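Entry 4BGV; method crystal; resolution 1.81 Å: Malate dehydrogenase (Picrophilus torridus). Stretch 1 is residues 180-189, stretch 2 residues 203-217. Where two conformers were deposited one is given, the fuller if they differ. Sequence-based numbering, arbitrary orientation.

Stretch 1 (180-189) HGDDMVPFIR
Stretch 2 203-217: PREKIDEIVKRTRFG

A strand laid against a helix presents alternate side chains to it, and the helix answers with residues spaced three or four apart; the pairing in this malate dehydrogenase is a compact example. Residues 204-215 form one helix, with Pro203 at its N-cap. Stretch 1 begins as a loop, makes a short 3-10 segment at Asp182 and Asp183, and continues as a strand from Met184 before turning a corner at Ile188 and Arg189. Strand and helix run roughly antiparallel, their directions 147° apart and their axes 9.8 Å apart at closest approach. The register follows: Gly181 CA lies 4.2 Å from Arg215 CA, Pro186 CA 7.5 Å from Val211 CA, and Ile188 CA 8.3 Å from Ile207 CA. The backbones thus diverge from the helix C-terminus backward, and side chains fill the widening gap.

The extended backbone (phi/psi -75/143 at Met184, -130/101 at Val185, -79/147 at Pro186) sends Met184, Pro186 and Ile188 toward the helix, while Val185 points away. Val211 (chi1 t) is the bump they surround. Its CG1 meets Pro186 CG at 3.9 Å, on a ring puckered C-gamma endo, and its CG2 meets Ile188 CD1 at 3.7 Å, so the two methyls serve different neighbours. Ile188, with chi1 and chi2 both m and a helix-like -62/-38 backbone, drops CD1 into the hollow between Val211 and Ile207, one turn earlier, where Ile207 CG2 lies 3.8 Å from that same CD1. Ile188 CG2 reaches Arg204 NH2 at 3.9 Å. That arginine, folded through t, p, p, is held by a salt bridge within the helix, from Arg204 NH1 to Asp208 OD1 at 3.1 Å.

Met184 fills the next hollow. Its t, t, p side chain sets SD 3.6 Å from Thr214 CG2, then bends so that CE comes 3.9 Å from Val211 O and 4.3 Å from Val211 CG1. Thr214 (chi1 m) can offer its methyl because its hydroxyl is turned back to the helix, with OG1 donating to Ile210 O at 2.8 Å.

Where the backbones draw close, polar chemistry takes over. Arg215 leaves the helix sideways and extends through m, t, t with chi4 at -75°, bringing its guanidinium to the turn. NH1 donates to Gly181 O and to Met184 O, both at 2.9 Å and both near the guanidinium plane, as good donor geometry requires. Since Met184 N also donates to Gly181 O at 3.2 Å, the arginine clamps a turn already closed on itself. Water 2 adds a bridge, accepting from Arg215 NH2 at 2.5 Å and donating to Met184 O at 3.1 Å.

Gly181, at phi/psi 61/-132, has a positive phi that favours glycine; its CA lies 3.2 Å from Arg215 O in a CA-H...O contact. Water 1 accepts from Gly181 N at 3.1 Å. Phe216 (chi1 m), just past the helix, closes this end, its CZ 3.8 Å from Asp182 OD1.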

ATOM      1  N   HIS A 180     -26.727   2.221 -16.590  1.00 23.88           N
ATOM      2  CA  HIS A 180     -25.692   2.116 -17.624  1.00 18.68           C
ATOM      3  C   HIS A 180     -26.272   2.497 -18.985  1.00 19.80           C
ATOM      4  O   HIS A 180     -27.476   2.630 -19.129  1.00 22.17           O
ATOM      5  CB  HIS A 180     -25.181   0.677 -17.735  1.00 23.29           C
ATOM      6  CG  HIS A 180     -24.372   0.213 -16.561  1.00 25.15           C
ATOM      7  ND1 HIS A 180     -23.613   1.066 -15.788  1.00 27.56           N
ATOM      8  CD2 HIS A 180     -24.198  -1.023 -16.038  1.00 28.87           C
ATOM      9  CE1 HIS A 180     -23.014   0.376 -14.835  1.00 25.52           C
ATOM     10  NE2 HIS A 180     -23.356  -0.893 -14.962  1.00 27.75           N
ATOM     11  N   GLY A 181     -25.411   2.637 -19.985  1.00 16.95           N
ATOM     12  CA  GLY A 181     -25.872   2.816 -21.353  1.00 21.31           C
ATOM     13  C   GLY A 181     -26.693   4.079 -21.491  1.00 22.70           C
ATOM     14  O   GLY A 181     -26.301   5.137 -21.010  1.00 18.84           O
ATOM     15  N   ASP A 182     -27.847   3.976 -22.134  1.00 21.39           N
ATOM     16  CA  ASP A 182     -28.678   5.158 -22.318  1.00 23.07           C
ATOM     17  C   ASP A 182     -29.355   5.579 -21.019  1.00 18.78           C
ATOM     18  O   ASP A 182     -29.928   6.664 -20.944  1.00 25.88           O
ATOM     19  CB  ASP A 182     -29.711   4.932 -23.424  1.00 31.65           C
ATOM     20  CG  ASP A 182     -29.064   4.694 -24.786  1.00 41.95           C
ATOM     21  OD1 ASP A 182     -28.127   5.448 -25.148  1.00 42.88           O
ATOM     22  OD2 ASP A 182     -29.485   3.744 -25.485  1.00 46.39           O
ATOM     23  N   ASP A 183     -29.304   4.722 -20.002  1.00 18.59           N
ATOM     24  CA  ASP A 183     -29.866   5.082 -18.697  1.00 18.31           C
ATOM     25  C   ASP A 183     -28.906   5.897 -17.822  1.00 20.71           C
ATOM     26  O   ASP A 183     -29.292   6.362 -16.742  1.00 19.53           O
ATOM     27  CB  ASP A 183     -30.327   3.843 -17.930  1.00 19.95           C
ATOM     28  CG  ASP A 183     -31.615   3.247 -18.497  1.00 22.22           C
ATOM     29  OD1 ASP A 183     -32.350   3.969 -19.199  1.00 22.10           O
ATOM     30  OD2 ASP A 183     -31.892   2.057 -18.219  1.00 25.72           O
ATOM     31  N   MET A 184     -27.655   6.029 -18.267  1.00 16.09           N
ATOM     32  CA  MET A 184     -26.652   6.787 -17.521  1.00 13.38           C
ATOM     33  C   MET A 184     -26.934   8.268 -17.695  1.00 16.12           C
ATOM     34  O   MET A 184     -27.335   8.705 -18.773  1.00 17.26           O
ATOM     35  CB  MET A 184     -25.250   6.487 -18.053  1.00 15.06           C
ATOM     36  CG  MET A 184     -24.099   7.017 -17.201  1.00 18.80           C
ATOM     37  SD  MET A 184     -22.515   6.735 -18.063  1.00 18.40           S
ATOM     38  CE  MET A 184     -22.429   8.175 -19.126  1.00 15.56           C
ATOM     39  N   VAL A 185     -26.722   9.045 -16.636  1.00 14.40           N
ATOM     40  CA  VAL A 185     -26.945  10.485 -16.708  1.00 15.58           C
ATOM     41  C   VAL A 185     -25.712  11.203 -16.168  1.00 17.44           C
ATOM     42  O   VAL A 185     -25.511  11.292 -14.955  1.00 14.41           O
ATOM     43  CB  VAL A 185     -28.176  10.930 -15.892  1.00 16.20           C
ATOM     44  CG1 VAL A 185     -28.387  12.449 -16.039  1.00 14.50           C
ATOM     45  CG2 VAL A 185     -29.424  10.169 -16.336  1.00 15.07           C
ATOM     46  N   PRO A 186     -24.869  11.708 -17.074  1.00 17.99           N
ATOM     47  CA  PRO A 186     -23.703  12.460 -16.609  1.00 15.29           C
ATOM     48  C   PRO A 186     -24.112  13.875 -16.214  1.00 14.35           C
ATOM     49  O   PRO A 186     -25.056  14.412 -16.803  1.00 15.63           O
ATOM     50  CB  PRO A 186     -22.821  12.523 -17.860  1.00 15.23           C
ATOM     51  CG  PRO A 186     -23.815  12.542 -19.000  1.00 19.24           C
ATOM     52  CD  PRO A 186     -24.992  11.701 -18.548  1.00 20.02           C
ATOM     53  N   PHE A 187     -23.442  14.452 -15.217  1.00 15.07           N
ATOM     54  CA  PHE A 187     -23.511  15.898 -14.978  1.00 15.92           C
ATOM     55  C   PHE A 187     -22.146  16.421 -15.392  1.00 17.71           C
ATOM     56  O   PHE A 187     -21.162  16.315 -14.640  1.00 16.33           O
ATOM     57  CB  PHE A 187     -23.749  16.258 -13.499  1.00 14.29           C
ATOM     58  CG  PHE A 187     -25.164  16.042 -13.005  1.00 14.78           C
ATOM     59  CD1 PHE A 187     -25.896  14.920 -13.370  1.00 15.34           C
ATOM     60  CD2 PHE A 187     -25.735  16.944 -12.121  1.00 11.45           C
ATOM     61  CE1 PHE A 187     -27.197  14.719 -12.886  1.00 15.18           C
ATOM     62  CE2 PHE A 187     -27.019  16.750 -11.621  1.00 14.04           C
ATOM     63  CZ  PHE A 187     -27.752  15.632 -12.002  1.00 13.27           C
ATOM     64  N   ILE A 188     -22.071  16.951 -16.603  1.00 17.20           N
ATOM     65  CA  ILE A 188     -20.808  17.466 -17.122  1.00 18.88           C
ATOM     66  C   ILE A 188     -20.314  18.613 -16.260  1.00 13.98           C
ATOM     67  O   ILE A 188     -19.118  18.722 -15.999  1.00 12.93           O
ATOM     68  CB  ILE A 188     -20.956  17.930 -18.585  1.00 19.37           C
ATOM     69  CG1 ILE A 188     -21.252  16.733 -19.483  1.00 20.89           C
ATOM     70  CG2 ILE A 188     -19.716  18.658 -19.054  1.00 17.78           C
ATOM     71  CD1 ILE A 188     -20.445  15.511 -19.148  1.00 19.20           C
ATOM     72  N   ARG A 189     -21.241  19.447 -15.791  1.00 12.59           N
ATOM     73  CA  ARG A 189     -20.866  20.595 -14.962  1.00 14.59           C
ATOM     74  C   ARG A 189     -20.224  20.204 -13.632  1.00 14.12           C
ATOM     75  O   ARG A 189     -19.487  21.000 -13.049  1.00 15.95           O
ATOM     76  CB  ARG A 189     -22.063  21.524 -14.733  1.00 17.01           C
ATOM     77  CG  ARG A 189     -23.207  20.871 -13.990  1.00 18.12           C
ATOM     78  CD  ARG A 189     -24.506  21.651 -14.156  1.00 16.20           C
ATOM     79  NE  ARG A 189     -25.598  20.943 -13.506  1.00 17.45           N
ATOM     80  CZ  ARG A 189     -26.089  21.265 -12.317  1.00 19.22           C
ATOM     81  NH1 ARG A 189     -25.602  22.314 -11.658  1.00 18.47           N
ATOM     82  NH2 ARG A 189     -27.089  20.565 -11.808  1.00 20.66           N
ATOM     83  N   PRO A 203     -13.202  20.663 -25.736  1.00 17.69           N
ATOM     84  CA  PRO A 203     -14.325  21.047 -26.600  1.00 18.78           C
ATOM     85  C   PRO A 203     -15.523  20.148 -26.318  1.00 19.25           C
ATOM     86  O   PRO A 203     -15.360  18.978 -25.976  1.00 16.86           O
ATOM     87  CB  PRO A 203     -13.798  20.781 -28.011  1.00 23.67           C
ATOM     88  CG  PRO A 203     -12.307  20.735 -27.872  1.00 21.86           C
ATOM     89  CD  PRO A 203     -12.028  20.226 -26.506  1.00 16.59           C
ATOM     90  N   ARG A 204     -16.721  20.705 -26.439  1.00 20.58           N
ATOM     91  CA  ARG A 204     -17.947  19.951 -26.203  1.00 26.95           C
ATOM     92  C   ARG A 204     -17.988  18.656 -27.019  1.00 21.67           C
ATOM     93  O   ARG A 204     -18.410  17.610 -26.518  1.00 22.19           O
ATOM     94  CB  ARG A 204     -19.162  20.836 -26.504  1.00 33.90           C
ATOM     95  CG  ARG A 204     -20.473  20.102 -26.758  1.00 44.22           C
ATOM     96  CD  ARG A 204     -20.934  19.269 -25.571  1.00 49.76           C
ATOM     97  NE  ARG A 204     -20.998  20.023 -24.325  1.00 54.27           N
ATOM     98  CZ  ARG A 204     -21.454  19.520 -23.182  1.00 56.32           C
ATOM     99  NH1 ARG A 204     -21.888  18.265 -23.141  1.00 57.18           N
ATOM    100  NH2 ARG A 204     -21.484  20.271 -22.086  1.00 53.54           N
ATOM    101  N   GLU A 205     -17.532  18.729 -28.264  1.00 20.97           N
ATOM    102  CA  GLU A 205     -17.529  17.567 -29.145  1.00 23.10           C
ATOM    103  C   GLU A 205     -16.743  16.412 -28.529  1.00 21.72           C
ATOM    104  O   GLU A 205     -17.189  15.262 -28.568  1.00 19.70           O
ATOM    105  CB  GLU A 205     -16.936  17.918 -30.506  1.00 33.85           C
ATOM    106  CG  GLU A 205     -17.655  17.257 -31.658  1.00 49.82           C
ATOM    107  CD  GLU A 205     -17.873  15.774 -31.423  1.00 61.82           C
ATOM    108  OE1 GLU A 205     -16.896  15.009 -31.540  1.00 63.44           O
ATOM    109  OE2 GLU A 205     -19.016  15.373 -31.107  1.00 68.27           O
ATOM    110  N   LYS A 206     -15.582  16.728 -27.961  1.00 14.86           N
ATOM    111  CA  LYS A 206     -14.745  15.705 -27.339  1.00 13.97           C
ATOM    112  C   LYS A 206     -15.397  15.149 -26.079  1.00 12.90           C
ATOM    113  O   LYS A 206     -15.312  13.942 -25.803  1.00 13.56           O
ATOM    114  CB  LYS A 206     -13.350  16.254 -27.025  1.00 17.63           C
ATOM    115  CG  LYS A 206     -12.416  15.218 -26.430  1.00 19.89           C
ATOM    116  CD  LYS A 206     -12.279  13.988 -27.341  1.00 22.23           C
ATOM    117  CE  LYS A 206     -11.638  14.335 -28.680  1.00 25.74           C
ATOM    118  NZ  LYS A 206     -11.409  13.098 -29.507  1.00 27.19           N
ATOM    119  N   ILE A 207     -16.040  16.020 -25.304  1.00 13.93           N
ATOM    120  CA  ILE A 207     -16.726  15.585 -24.089  1.00 14.71           C
ATOM    121  C   ILE A 207     -17.878  14.650 -24.461  1.00 17.48           C
ATOM    122  O   ILE A 207     -18.080  13.619 -23.823  1.00 12.18           O
ATOM    123  CB  ILE A 207     -17.234  16.780 -23.253  1.00 16.34           C
ATOM    124  CG1 ILE A 207     -16.038  17.573 -22.691  1.00 15.47           C
ATOM    125  CG2 ILE A 207     -18.140  16.315 -22.102  1.00 17.94           C
ATOM    126  CD1 ILE A 207     -16.424  18.941 -22.095  1.00 16.53           C
ATOM    127  N   ASP A 208     -18.623  15.000 -25.511  1.00 14.99           N
ATOM    128  CA  ASP A 208     -19.704  14.126 -25.952  1.00 16.66           C
ATOM    129  C   ASP A 208     -19.174  12.753 -26.376  1.00 16.69           C
ATOM    130  O   ASP A 208     -19.812  11.731 -26.117  1.00 14.91           O
ATOM    131  CB  ASP A 208     -20.513  14.772 -27.082  1.00 19.24           C
ATOM    132  CG  ASP A 208     -21.329  15.956 -26.598  1.00 25.27           C
ATOM    133  OD1 ASP A 208     -21.470  16.113 -25.366  1.00 25.62           O
ATOM    134  OD2 ASP A 208     -21.840  16.717 -27.441  1.00 29.97           O
ATOM    135  N   GLU A 209     -18.016  12.729 -27.031  1.00 13.60           N
ATOM    136  CA  GLU A 209     -17.392  11.472 -27.445  0.50 14.74           C
ATOM    137  C   GLU A 209     -17.066  10.602 -26.241  1.00 13.82           C
ATOM    138  O   GLU A 209     -17.278   9.387 -26.249  1.00 14.44           O
ATOM    139  CB  GLU A 209     -16.104  11.744 -28.229  0.50 14.84           C
ATOM    140  CG  GLU A 209     -16.308  12.409 -29.576  0.50 16.92           C
ATOM    141  CD  GLU A 209     -14.991  12.701 -30.286  0.50 26.28           C
ATOM    142  OE1 GLU A 209     -13.923  12.422 -29.705  0.50 30.17           O
ATOM    143  OE2 GLU A 209     -15.019  13.205 -31.428  0.50 29.46           O
ATOM    144  N   ILE A 210     -16.541  11.239 -25.206  1.00 12.03           N
ATOM    145  CA  ILE A 210     -16.128  10.538 -24.000  1.00 10.50           C
ATOM    146  C   ILE A 210     -17.347  10.048 -23.204  1.00 12.54           C
ATOM    147  O   ILE A 210     -17.336   8.946 -22.650  1.00  9.87           O
ATOM    148  CB  ILE A 210     -15.195  11.422 -23.164  1.00 10.86           C
ATOM    149  CG1 ILE A 210     -13.850  11.562 -23.893  1.00 14.50           C
ATOM    150  CG2 ILE A 210     -15.004  10.845 -21.750  1.00  9.73           C
ATOM    151  CD1 ILE A 210     -12.844  12.481 -23.203  1.00 17.08           C
ATOM    152  N   VAL A 211     -18.403  10.860 -23.184  1.00  9.78           N
ATOM    153  CA  VAL A 211     -19.655  10.458 -22.568  1.00  9.81           C
ATOM    154  C   VAL A 211     -20.236   9.210 -23.244  1.00 12.12           C
ATOM    155  O   VAL A 211     -20.647   8.262 -22.579  1.00 11.69           O
ATOM    156  CB  VAL A 211     -20.651  11.618 -22.564  1.00 14.42           C
ATOM    157  CG1 VAL A 211     -22.051  11.133 -22.228  1.00 14.70           C
ATOM    158  CG2 VAL A 211     -20.171  12.695 -21.565  1.00 16.55           C
ATOM    159  N   LYS A 212     -20.249   9.200 -24.574  1.00 11.75           N
ATOM    160  CA  LYS A 212     -20.770   8.054 -25.302  0.50 11.70           C
ATOM    161  C   LYS A 212     -19.927   6.790 -25.067  1.00 12.83           C
ATOM    162  O   LYS A 212     -20.475   5.703 -24.863  1.00 11.52           O
ATOM    163  CB  LYS A 212     -20.897   8.380 -26.794  0.50 14.84           C
ATOM    164  CG  LYS A 212     -21.609   7.315 -27.608  0.50 19.64           C
ATOM    165  CD  LYS A 212     -21.854   7.775 -29.041  0.50 23.24           C
ATOM    166  CE  LYS A 212     -23.087   8.656 -29.140  0.50 26.92           C
ATOM    167  NZ  LYS A 212     -23.536   8.795 -30.557  0.50 28.14           N
ATOM    168  N   ARG A 213     -18.598   6.924 -25.088  1.00 11.33           N
ATOM    169  CA  ARG A 213     -17.733   5.774 -24.784  1.00 11.17           C
ATOM    170  C   ARG A 213     -18.016   5.232 -23.405  1.00 13.37           C
ATOM    171  O   ARG A 213     -17.971   4.022 -23.197  1.00 13.60           O
ATOM    172  CB  ARG A 213     -16.250   6.129 -24.896  1.00 11.80           C
ATOM    173  CG  ARG A 213     -15.303   4.929 -24.812  1.00 10.32           C
ATOM    174  CD  ARG A 213     -13.854   5.371 -24.956  1.00 11.35           C
ATOM    175  NE  ARG A 213     -12.933   4.241 -24.844  1.00 11.02           N
ATOM    176  CZ  ARG A 213     -11.610   4.360 -24.790  1.00 12.92           C
ATOM    177  NH1 ARG A 213     -11.037   5.572 -24.825  1.00 11.42           N
ATOM    178  NH2 ARG A 213     -10.860   3.268 -24.681  1.00 12.17           N
ATOM    179  N   THR A 214     -18.314   6.124 -22.459  1.00  9.61           N
ATOM    180  CA  THR A 214     -18.589   5.696 -21.092  1.00  9.21           C
ATOM    181  C   THR A 214     -19.894   4.921 -21.060  1.00 10.79           C
ATOM    182  O   THR A 214     -19.989   3.885 -20.404  1.00 10.90           O
ATOM    183  CB  THR A 214     -18.654   6.903 -20.144  1.00 11.91           C
ATOM    184  OG1 THR A 214     -17.392   7.572 -20.164  1.00 13.49           O
ATOM    185  CG2 THR A 214     -18.975   6.462 -18.702  1.00 10.62           C
ATOM    186  N   ARG A 215     -20.893   5.407 -21.797  1.00  9.34           N
ATOM    187  CA  ARG A 215     -22.180   4.718 -21.866  1.00 10.41           C
ATOM    188  C   ARG A 215     -22.030   3.286 -22.328  1.00 15.48           C
ATOM    189  O   ARG A 215     -22.726   2.386 -21.842  1.00 14.88           O
ATOM    190  CB  ARG A 215     -23.117   5.393 -22.862  1.00 12.36           C
ATOM    191  CG  ARG A 215     -23.708   6.676 -22.409  1.00 18.43           C
ATOM    192  CD  ARG A 215     -24.720   7.146 -23.434  1.00 21.24           C
ATOM    193  NE  ARG A 215     -25.072   8.536 -23.190  1.00 22.49           N
ATOM    194  CZ  ARG A 215     -25.865   8.922 -22.199  1.00 23.28           C
ATOM    195  NH1 ARG A 215     -26.372   8.015 -21.374  1.00 25.32           N
ATOM    196  NH2 ARG A 215     -26.148  10.207 -22.034  1.00 18.54           N
ATOM    197  N   PHE A 216     -21.146   3.081 -23.300  1.00 10.79           N
ATOM    198  CA  PHE A 216     -21.022   1.770 -23.908  1.00 12.96           C
ATOM    199  C   PHE A 216     -19.696   1.127 -23.547  1.00 11.96           C
ATOM    200  O   PHE A 216     -19.222   0.243 -24.250  1.00 13.19           O
ATOM    201  CB  PHE A 216     -21.219   1.890 -25.421  1.00 17.93           C
ATOM    202  CG  PHE A 216     -22.469   2.619 -25.781  1.00 23.59           C
ATOM    203  CD1 PHE A 216     -23.691   2.182 -25.292  1.00 28.26           C
ATOM    204  CD2 PHE A 216     -22.429   3.761 -26.568  1.00 24.23           C
ATOM    205  CE1 PHE A 216     -24.858   2.861 -25.593  1.00 32.62           C
ATOM    206  CE2 PHE A 216     -23.586   4.438 -26.875  1.00 31.70           C
ATOM    207  CZ  PHE A 216     -24.807   3.985 -26.390  1.00 33.45           C
ATOM    208  N   GLY A 217     -19.115   1.584 -22.437  1.00 11.30           N
ATOM    209  CA  GLY A 217     -17.832   1.091 -21.950  1.00 11.36           C
ATOM    210  C   GLY A 217     -17.790  -0.408 -21.712  1.00 11.67           C
ATOM    211  O   GLY A 217     -16.782  -1.070 -21.977  1.00  8.87           O
TER
HETATM  212  O   HOH W   1     -22.462   2.452 -18.920  1.00 17.67           O
HETATM  213  O   HOH W   2     -28.014  11.091 -20.668  1.00 32.36           O